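Local coordinates for mitochondrial antiviral signaling protein (MAVS) (Equus caballus, PDB 4O9L) that acts in antiviral innate immunity as a mitochondrial signalling protein, whose caspase recruitment domain assembles into prion-like filaments, at residues 6-14 with 89-97; 21-29 with 49-58. The protein carries 1 engineered substitution. All coordinates share one frame; numbering follows the deposited sequence.

Contact 1 (6-14 with 89-97); sequences VAEDKTFQY and DEVARIYHS
Lys10 reaches along the C-terminal turn of helix 85-96 to Ser97. Its CB leaves toward that helix, and with CG anti to the backbone N (chi1 171°) the chain runs over Ile94 toward Ser97. Lys10 CG rests on Ile94 CG2. Lys10 CD comes 3.4 Å from Ser97 OG and close to the Ile94 carbonyl O. CE only skirts Ser97. A bend at chi3 then brings Lys10 NZ to Ser97 O at 3.0 Å, a hydrogen bond in which NZ stands above the plane of that carbonyl. Ser97 OG also bonds back to Ile94 O, which accepts Ser97 N too; both bonds hold the last residue against the helix end.

One turn further on, Tyr14 lays a ring face on Ile94. Ile94 CG1 sits over the centre of the Tyr14 ring, 3.5 Å from the centroid, in a CH-pi contact. At the other end Ala7 CB lies over a face of the Tyr95 ring, offset toward its rim, 4.0 Å from the centroid. Thr11 OG1 meets the edge of the same ring but gives its proton to Ala7 O at 2.8 Å.

The two helix segments have N-to-C directions 136° apart, well short of antiparallel, and axes 8.4 Å apart. They pair the first and last helices of the CARD, a death-fold helical bundle. Helix 71-81 borders the contact: Val91 touches Ile76, Tyr95 touches Val72, and Tyr95 OH is hydrogen-bonded to His73 NE2.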
loop_
_atom_site.group_PDB
_atom_site.type_symbol
_atom_site.label_atom_id
_atom_site.label_comp_id
_atom_site.label_asym_id
_atom_site.label_seq_id
_atom_site.Cartn_x
_atom_site.Cartn_y
_atom_site.Cartn_z
ATOM N N VAL A 6 -10.478 13.203 2.600
ATOM C CA VAL A 6 -11.430 12.321 3.253
ATOM C C VAL A 6 -11.386 10.920 2.623
ATOM O O VAL A 6 -11.377 9.914 3.334
ATOM C CB VAL A 6 -12.851 12.921 3.221
ATOM C CG1 VAL A 6 -13.884 11.893 3.683
ATOM C CG2 VAL A 6 -12.912 14.170 4.123
ATOM N N ALA A 7 -11.297 10.869 1.294
ATOM C CA ALA A 7 -11.272 9.597 0.564
ATOM C C ALA A 7 -10.022 8.779 0.884
ATOM O O ALA A 7 -10.093 7.556 1.065
ATOM C CB ALA A 7 -11.390 9.834 -0.934
ATOM N N GLU A 8 -8.875 9.449 0.959
ATOM C CA GLU A 8 -7.634 8.771 1.348
ATOM C C GLU A 8 -7.724 8.160 2.742
ATOM O O GLU A 8 -7.366 7.007 2.945
ATOM C CB GLU A 8 -6.431 9.727 1.246
ATOM C CG GLU A 8 -5.881 9.851 -0.177
ATOM C CD GLU A 8 -4.820 10.927 -0.312
ATOM O OE1 GLU A 8 -4.852 11.912 0.461
ATOM O OE2 GLU A 8 -3.948 10.784 -1.192
ATOM N N ASP A 9 -8.200 8.942 3.697
ATOM C CA ASP A 9 -8.341 8.480 5.073
ATOM C C ASP A 9 -9.287 7.288 5.168
ATOM O O ASP A 9 -8.990 6.292 5.843
ATOM C CB ASP A 9 -8.859 9.618 5.945
ATOM C CG ASP A 9 -9.210 9.160 7.346
ATOM O OD1 ASP A 9 -8.293 8.777 8.093
ATOM O OD2 ASP A 9 -10.407 9.186 7.704
ATOM N N LYS A 10 -10.423 7.398 4.485
ATOM C CA LYS A 10 -11.416 6.326 4.438
ATOM C C LYS A 10 -10.799 5.048 3.889
ATOM O O LYS A 10 -11.050 3.944 4.396
ATOM C CB LYS A 10 -12.598 6.749 3.561
ATOM C CG LYS A 10 -13.583 5.633 3.265
ATOM C CD LYS A 10 -14.738 6.131 2.403
ATOM C CE LYS A 10 -15.492 7.277 3.083
ATOM N NZ LYS A 10 -16.237 8.092 2.078
ATOM N N THR A 11 -9.976 5.206 2.860
ATOM C CA THR A 11 -9.286 4.075 2.252
ATOM C C THR A 11 -8.267 3.468 3.222
ATOM O O THR A 11 -8.236 2.252 3.411
ATOM C CB THR A 11 -8.595 4.473 0.933
ATOM O OG1 THR A 11 -9.564 5.050 0.050
ATOM C CG2 THR A 11 -7.956 3.239 0.246
ATOM N N PHE A 12 -7.450 4.316 3.848
ATOM C CA PHE A 12 -6.486 3.822 4.820
ATOM C C PHE A 12 -7.182 3.059 5.951
ATOM O O PHE A 12 -6.719 1.998 6.382
ATOM C CB PHE A 12 -5.631 4.959 5.383
ATOM C CG PHE A 12 -4.589 4.488 6.363
ATOM C CD1 PHE A 12 -3.376 3.987 5.913
ATOM C CD2 PHE A 12 -4.835 4.525 7.728
ATOM C CE1 PHE A 12 -2.412 3.529 6.814
ATOM C CE2 PHE A 12 -3.884 4.066 8.637
ATOM C CZ PHE A 12 -2.675 3.578 8.189
ATOM N N GLN A 13 -8.304 3.591 6.422
ATOM C CA GLN A 13 -9.020 2.956 7.520
ATOM C C GLN A 13 -9.619 1.616 7.098
ATOM O O GLN A 13 -9.673 0.667 7.884
ATOM C CB GLN A 13 -10.098 3.893 8.078
ATOM C CG GLN A 13 -9.544 5.190 8.692
ATOM C CD GLN A 13 -8.469 4.948 9.753
ATOM O OE1 GLN A 13 -8.554 4.000 10.542
ATOM N NE2 GLN A 13 -7.456 5.815 9.780
ATOM N N TYR A 14 -10.056 1.538 5.850
ATOM C CA TYR A 14 -10.582 0.291 5.319
ATOM C C TYR A 14 -9.493 -0.781 5.300
ATOM O O TYR A 14 -9.719 -1.909 5.756
ATOM C CB TYR A 14 -11.155 0.500 3.915
ATOM C CG TYR A 14 -11.535 -0.791 3.221
ATOM C CD1 TYR A 14 -12.731 -1.441 3.514
ATOM C CD2 TYR A 14 -10.696 -1.359 2.271
ATOM C CE1 TYR A 14 -13.081 -2.634 2.865
ATOM C CE2 TYR A 14 -11.029 -2.549 1.620
ATOM C CZ TYR A 14 -12.218 -3.180 1.919
ATOM O OH TYR A 14 -12.539 -4.356 1.264
ATOM N N ASP A 89 -9.584 -3.522 -7.159
ATOM C CA ASP A 89 -10.985 -3.131 -7.334
ATOM C C ASP A 89 -11.657 -2.759 -6.007
ATOM O O ASP A 89 -12.459 -1.823 -5.948
ATOM C CB ASP A 89 -11.805 -4.232 -8.030
ATOM C CG ASP A 89 -11.406 -4.440 -9.491
ATOM O OD1 ASP A 89 -10.821 -3.517 -10.103
ATOM O OD2 ASP A 89 -11.682 -5.538 -10.027
ATOM N N GLU A 90 -11.339 -3.485 -4.942
ATOM C CA GLU A 90 -11.990 -3.214 -3.661
ATOM C C GLU A 90 -11.522 -1.878 -3.084
ATOM O O GLU A 90 -12.320 -1.123 -2.504
ATOM C CB GLU A 90 -11.772 -4.365 -2.671
ATOM C CG GLU A 90 -12.568 -5.631 -3.023
ATOM C CD GLU A 90 -14.059 -5.350 -3.215
ATOM O OE1 GLU A 90 -14.765 -5.084 -2.213
ATOM O OE2 GLU A 90 -14.528 -5.387 -4.375
ATOM N N VAL A 91 -10.235 -1.588 -3.259
ATOM C CA VAL A 91 -9.648 -0.333 -2.783
ATOM C C VAL A 91 -10.247 0.843 -3.549
ATOM O O VAL A 91 -10.615 1.845 -2.948
ATOM C CB VAL A 91 -8.094 -0.330 -2.929
ATOM C CG1 VAL A 91 -7.510 1.077 -2.695
ATOM C CG2 VAL A 91 -7.467 -1.305 -1.958
ATOM N N ALA A 92 -10.346 0.721 -4.874
ATOM C CA ALA A 92 -10.957 1.779 -5.674
ATOM C C ALA A 92 -12.417 2.013 -5.279
ATOM O O ALA A 92 -12.891 3.152 -5.261
ATOM C CB ALA A 92 -10.866 1.459 -7.152
ATOM N N ARG A 93 -13.139 0.931 -5.001
ATOM C CA ARG A 93 -14.543 1.047 -4.612
ATOM C C ARG A 93 -14.688 1.846 -3.305
ATOM O O ARG A 93 -15.555 2.723 -3.200
ATOM C CB ARG A 93 -15.179 -0.340 -4.508
ATOM C CG ARG A 93 -16.673 -0.351 -4.247
ATOM C CD ARG A 93 -17.085 -1.727 -3.746
ATOM N NE ARG A 93 -16.039 -2.285 -2.890
ATOM C CZ ARG A 93 -16.019 -2.201 -1.561
ATOM N NH1 ARG A 93 -15.006 -2.731 -0.884
ATOM N NH2 ARG A 93 -17.010 -1.597 -0.910
ATOM N N ILE A 94 -13.832 1.573 -2.322
ATOM C CA ILE A 94 -13.870 2.331 -1.060
ATOM C C ILE A 94 -13.513 3.807 -1.286
ATOM O O ILE A 94 -14.194 4.703 -0.786
ATOM C CB ILE A 94 -12.933 1.726 0.013
ATOM C CG1 ILE A 94 -13.437 0.343 0.439
ATOM C CG2 ILE A 94 -12.837 2.637 1.224
ATOM C CD1 ILE A 94 -14.837 0.358 1.055
ATOM N N TYR A 95 -12.450 4.050 -2.046
ATOM C CA TYR A 95 -11.986 5.405 -2.320
ATOM C C TYR A 95 -13.091 6.278 -2.911
ATOM O O TYR A 95 -13.225 7.455 -2.560
ATOM C CB TYR A 95 -10.800 5.356 -3.274
ATOM C CG TYR A 95 -10.276 6.712 -3.676
ATOM C CD1 TYR A 95 -9.344 7.372 -2.891
ATOM C CD2 TYR A 95 -10.706 7.330 -4.850
ATOM C CE1 TYR A 95 -8.851 8.613 -3.258
ATOM C CE2 TYR A 95 -10.216 8.572 -5.224
ATOM C CZ TYR A 95 -9.292 9.202 -4.426
ATOM O OH TYR A 95 -8.805 10.433 -4.787
ATOM N N HIS A 96 -13.876 5.703 -3.818
ATOM C CA HIS A 96 -14.929 6.467 -4.493
ATOM C C HIS A 96 -16.263 6.463 -3.753
ATOM O O HIS A 96 -17.217 7.103 -4.205
ATOM C CB HIS A 96 -15.134 5.966 -5.930
ATOM C CG HIS A 96 -13.995 6.281 -6.847
ATOM N ND1 HIS A 96 -13.696 7.570 -7.236
ATOM C CD2 HIS A 96 -13.076 5.485 -7.448
ATOM C CE1 HIS A 96 -12.647 7.554 -8.038
ATOM N NE2 HIS A 96 -12.250 6.299 -8.184
ATOM N N SER A 97 -16.338 5.740 -2.635
ATOM C CA SER A 97 -17.578 5.626 -1.859
ATOM C C SER A 97 -17.886 6.870 -1.007
ATOM O O SER A 97 -17.023 7.740 -0.795
ATOM C CB SER A 97 -17.546 4.376 -0.961
ATOM O OG SER A 97 -16.652 4.539 0.139
#

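Contact 2 (21-29 with 49-58); sequences NFSRIHVLR and YERWGNQDTL. Engineered in segment 21-29: Arg29 (natural residue Glu).
Phe22 O touches Leu58 CD2 at 3.4 Å, where the connection between the first two helices of the CARD helical bundle crosses helix 39-66. A type I beta turn runs from Phe22 to Ile25. Within it, Ser23 O receives a water that in turn accepts from Asn54 ND2. Ile25 packs CG2 on Leu58 CD1, and its carbonyl O takes a direct hydrogen bond from Asn54 ND2 at 2.9 Å. His26 is the N-cap of helix 27-30. Its NE2 gives a hydrogen bond to Tyr49 OH, which lies near the ring plane, 3.2 Å away.

Val27 is a knob in a hole made by Tyr49, Asn54, Thr57 and Leu58. Val27 N gives a nearly straight hydrogen bond, 177°, to Asn54 OD1 at 2.8 Å. With CG anti to its own N (chi1 -161°), Asn54 turns its amide toward the connection and grips the backbone on both sides of His26. Helix 39-66 is kinked here, as the N atoms of Asn54 and Gln55 lack bonds to the preceding turn. Leu28 then covers a face of the Tyr49 ring: Leu28 CG stands 3.6 Å from the centroid of that ring, offset toward Tyr49 CD2.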
loop_
_atom_site.group_PDB
_atom_site.type_symbol
_atom_site.label_atom_id
_atom_site.label_comp_id
_atom_site.label_asym_id
_atom_site.label_seq_id
_atom_site.Cartn_x
_atom_site.Cartn_y
_atom_site.Cartn_z
ATOM N N ASN A 21 -7.358 -9.296 4.588
ATOM C CA ASN A 21 -7.676 -9.364 3.163
ATOM C C ASN A 21 -6.468 -9.067 2.288
ATOM O O ASN A 21 -6.434 -9.458 1.111
ATOM C CB ASN A 21 -8.788 -8.372 2.804
ATOM C CG ASN A 21 -10.132 -8.756 3.391
ATOM O OD1 ASN A 21 -10.234 -9.687 4.196
ATOM N ND2 ASN A 21 -11.181 -8.028 2.990
ATOM N N PHE A 22 -5.486 -8.369 2.861
ATOM C CA PHE A 22 -4.343 -7.866 2.104
ATOM C C PHE A 22 -3.072 -8.678 2.354
ATOM O O PHE A 22 -1.993 -8.335 1.869
ATOM C CB PHE A 22 -4.141 -6.367 2.405
ATOM C CG PHE A 22 -5.264 -5.503 1.878
ATOM C CD1 PHE A 22 -5.234 -5.026 0.573
ATOM C CD2 PHE A 22 -6.375 -5.226 2.660
ATOM C CE1 PHE A 22 -6.287 -4.264 0.062
ATOM C CE2 PHE A 22 -7.429 -4.465 2.163
ATOM C CZ PHE A 22 -7.382 -3.979 0.862
ATOM N N SER A 23 -3.204 -9.780 3.086
ATOM C CA SER A 23 -2.029 -10.520 3.550
ATOM C C SER A 23 -1.229 -11.222 2.448
ATOM O O SER A 23 -0.079 -11.609 2.659
ATOM C CB SER A 23 -2.418 -11.528 4.634
ATOM O OG SER A 23 -3.136 -12.611 4.073
ATOM N N ARG A 24 -1.826 -11.388 1.274
ATOM C CA ARG A 24 -1.137 -12.081 0.188
ATOM C C ARG A 24 -0.337 -11.153 -0.728
ATOM O O ARG A 24 0.261 -11.604 -1.705
ATOM C CB ARG A 24 -2.104 -12.969 -0.609
ATOM C CG ARG A 24 -2.315 -14.342 0.035
ATOM C CD ARG A 24 -3.571 -15.039 -0.493
ATOM N NE ARG A 24 -4.775 -14.256 -0.219
ATOM C CZ ARG A 24 -5.433 -14.267 0.937
ATOM N NH1 ARG A 24 -6.513 -13.513 1.097
ATOM N NH2 ARG A 24 -5.007 -15.028 1.935
ATOM N N ILE A 25 -0.315 -9.862 -0.408
ATOM C CA ILE A 25 0.632 -8.962 -1.054
ATOM C C ILE A 25 2.017 -9.478 -0.673
ATOM O O ILE A 25 2.243 -9.851 0.482
ATOM C CB ILE A 25 0.456 -7.513 -0.543
ATOM C CG1 ILE A 25 -0.926 -6.984 -0.941
ATOM C CG2 ILE A 25 1.573 -6.587 -1.060
ATOM C CD1 ILE A 25 -1.226 -5.591 -0.407
ATOM N N HIS A 26 2.926 -9.553 -1.639
ATOM C CA HIS A 26 4.319 -9.839 -1.332
ATOM C C HIS A 26 5.059 -8.512 -1.390
ATOM O O HIS A 26 5.168 -7.911 -2.461
ATOM C CB HIS A 26 4.918 -10.812 -2.345
ATOM C CG HIS A 26 6.344 -11.175 -2.062
ATOM N ND1 HIS A 26 7.201 -11.652 -3.033
ATOM C CD2 HIS A 26 7.065 -11.135 -0.914
ATOM C CE1 HIS A 26 8.385 -11.887 -2.496
ATOM N NE2 HIS A 26 8.330 -11.579 -1.212
ATOM N N VAL A 27 5.558 -8.053 -0.249
ATOM C CA VAL A 27 6.140 -6.711 -0.164
ATOM C C VAL A 27 7.229 -6.457 -1.204
ATOM O O VAL A 27 7.223 -5.430 -1.897
ATOM C CB VAL A 27 6.682 -6.414 1.257
ATOM C CG1 VAL A 27 7.558 -5.143 1.263
ATOM C CG2 VAL A 27 5.529 -6.269 2.229
ATOM N N LEU A 28 8.152 -7.400 -1.341
ATOM C CA LEU A 28 9.291 -7.190 -2.225
ATOM C C LEU A 28 8.851 -7.032 -3.672
ATOM O O LEU A 28 9.408 -6.228 -4.413
ATOM C CB LEU A 28 10.305 -8.326 -2.084
ATOM C CG LEU A 28 11.180 -8.312 -0.830
ATOM C CD1 LEU A 28 12.369 -9.268 -1.041
ATOM C CD2 LEU A 28 11.667 -6.900 -0.495
ATOM N N ARG A 29 7.833 -7.790 -4.065
ATOM C CA ARG A 29 7.313 -7.713 -5.419
ATOM C C ARG A 29 6.568 -6.413 -5.695
ATOM O O ARG A 29 6.665 -5.872 -6.791
ATOM C CB ARG A 29 6.390 -8.900 -5.709
ATOM C CG ARG A 29 5.809 -8.870 -7.101
ATOM C CD ARG A 29 4.951 -10.090 -7.394
ATOM N NE ARG A 29 4.496 -10.063 -8.778
ATOM C CZ ARG A 29 3.554 -10.856 -9.269
ATOM N NH1 ARG A 29 3.204 -10.751 -10.549
ATOM N NH2 ARG A 29 2.965 -11.744 -8.476
ATOM N N TYR A 49 11.922 -5.293 5.305
ATOM C CA TYR A 49 11.478 -6.620 4.898
ATOM C C TYR A 49 12.476 -7.686 5.330
ATOM O O TYR A 49 12.097 -8.697 5.929
ATOM C CB TYR A 49 11.258 -6.693 3.376
ATOM C CG TYR A 49 10.766 -8.052 2.924
ATOM C CD1 TYR A 49 9.405 -8.343 2.886
ATOM C CD2 TYR A 49 11.664 -9.052 2.562
ATOM C CE1 TYR A 49 8.955 -9.590 2.494
ATOM C CE2 TYR A 49 11.224 -10.301 2.169
ATOM C CZ TYR A 49 9.869 -10.565 2.132
ATOM O OH TYR A 49 9.437 -11.812 1.738
ATOM N N GLU A 50 13.749 -7.468 5.019
ATOM C CA GLU A 50 14.765 -8.479 5.297
ATOM C C GLU A 50 14.773 -8.862 6.776
ATOM O O GLU A 50 14.866 -10.043 7.122
ATOM C CB GLU A 50 16.154 -7.994 4.872
ATOM C CG GLU A 50 17.262 -9.001 5.183
ATOM C CD GLU A 50 18.631 -8.527 4.725
ATOM O OE1 GLU A 50 18.752 -8.093 3.562
ATOM O OE2 GLU A 50 19.588 -8.585 5.526
ATOM N N ARG A 51 14.633 -7.856 7.638
ATOM C CA ARG A 51 14.708 -8.050 9.080
ATOM C C ARG A 51 13.410 -8.584 9.702
ATOM O O ARG A 51 13.436 -9.522 10.512
ATOM C CB ARG A 51 15.129 -6.737 9.765
ATOM C CG ARG A 51 15.286 -6.854 11.275
ATOM C CD ARG A 51 16.056 -5.671 11.868
ATOM N NE ARG A 51 16.265 -5.864 13.300
ATOM C CZ ARG A 51 17.238 -5.302 14.004
ATOM N NH1 ARG A 51 18.106 -4.494 13.407
ATOM N NH2 ARG A 51 17.331 -5.543 15.310
ATOM N N TRP A 52 12.279 -7.982 9.326
ATOM C CA TRP A 52 10.997 -8.264 9.992
ATOM C C TRP A 52 10.054 -9.174 9.208
ATOM O O TRP A 52 9.099 -9.716 9.769
ATOM C CB TRP A 52 10.270 -6.964 10.382
ATOM C CG TRP A 52 10.886 -6.274 11.580
ATOM C CD1 TRP A 52 10.665 -6.562 12.895
ATOM C CD2 TRP A 52 11.827 -5.191 11.555
ATOM N NE1 TRP A 52 11.405 -5.718 13.697
ATOM C CE2 TRP A 52 12.126 -4.867 12.900
ATOM C CE3 TRP A 52 12.440 -4.462 10.533
ATOM C CZ2 TRP A 52 13.012 -3.844 13.242
ATOM C CZ3 TRP A 52 13.318 -3.445 10.871
ATOM C CH2 TRP A 52 13.594 -3.143 12.221
ATOM N N GLY A 53 10.305 -9.357 7.919
ATOM C CA GLY A 53 9.476 -10.268 7.156
ATOM C C GLY A 53 8.244 -9.585 6.586
ATOM O O GLY A 53 7.997 -8.400 6.840
ATOM N N ASN A 54 7.460 -10.338 5.822
ATOM C CA ASN A 54 6.376 -9.756 5.039
ATOM C C ASN A 54 5.276 -9.102 5.874
ATOM O O ASN A 54 4.871 -7.962 5.620
ATOM C CB ASN A 54 5.758 -10.816 4.117
ATOM C CG ASN A 54 4.978 -10.200 2.973
ATOM O OD1 ASN A 54 5.572 -9.650 2.036
ATOM N ND2 ASN A 54 3.638 -10.283 3.042
ATOM N N GLN A 55 4.799 -9.828 6.878
ATOM C CA GLN A 55 3.623 -9.410 7.626
ATOM C C GLN A 55 3.833 -8.076 8.358
ATOM O O GLN A 55 3.025 -7.161 8.215
ATOM C CB GLN A 55 3.199 -10.529 8.582
ATOM C CG GLN A 55 2.053 -10.188 9.513
ATOM C CD GLN A 55 1.769 -11.308 10.500
ATOM O OE1 GLN A 55 2.463 -11.454 11.511
ATOM N NE2 GLN A 55 0.750 -12.111 10.208
ATOM N N ASP A 56 4.922 -7.947 9.115
ATOM C CA ASP A 56 5.190 -6.691 9.814
ATOM C C ASP A 56 5.560 -5.558 8.859
ATOM O O ASP A 56 5.187 -4.403 9.091
ATOM C CB ASP A 56 6.267 -6.865 10.891
ATOM C CG ASP A 56 5.758 -7.626 12.108
ATOM O OD1 ASP A 56 4.562 -7.493 12.440
ATOM O OD2 ASP A 56 6.557 -8.352 12.739
ATOM N N THR A 57 6.276 -5.889 7.785
ATOM C CA THR A 57 6.688 -4.884 6.798
ATOM C C THR A 57 5.491 -4.366 5.999
ATOM O O THR A 57 5.453 -3.207 5.577
ATOM C CB THR A 57 7.778 -5.443 5.860
ATOM O OG1 THR A 57 8.833 -5.980 6.668
ATOM C CG2 THR A 57 8.351 -4.349 4.967
ATOM N N LEU A 58 4.495 -5.221 5.820
ATOM C CA LEU A 58 3.279 -4.802 5.156
ATOM C C LEU A 58 2.567 -3.720 5.981
ATOM O O LEU A 58 2.043 -2.749 5.424
ATOM C CB LEU A 58 2.375 -6.011 4.909
ATOM C CG LEU A 58 1.166 -5.769 4.015
ATOM C CD1 LEU A 58 1.608 -5.290 2.638
ATOM C CD2 LEU A 58 0.335 -7.051 3.910
HETATM O O HOH W 1 1.330 -11.064 4.844
#

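Contact 2 is nested inside the loop of chain closed by contact 1. Contact 1 joins helix 6-17 to helix 85-96, the first and last of the domain. Contact 2 joins helix 27-30 and the connection before it to the long helix 39-66. Their centres are about 21 Å apart, on opposite sides of the chain's centre. Phe22 bridges them: Phe22 CE1 packs on Val91 CG2 at 3.8 Å, and Phe22 CZ lies 4.0 Å from Tyr14 CE2. All four segments belong to one caspase recruitment domain. Contact 1 thus holds the two ends of the chain together, with contact 2 closed within that span.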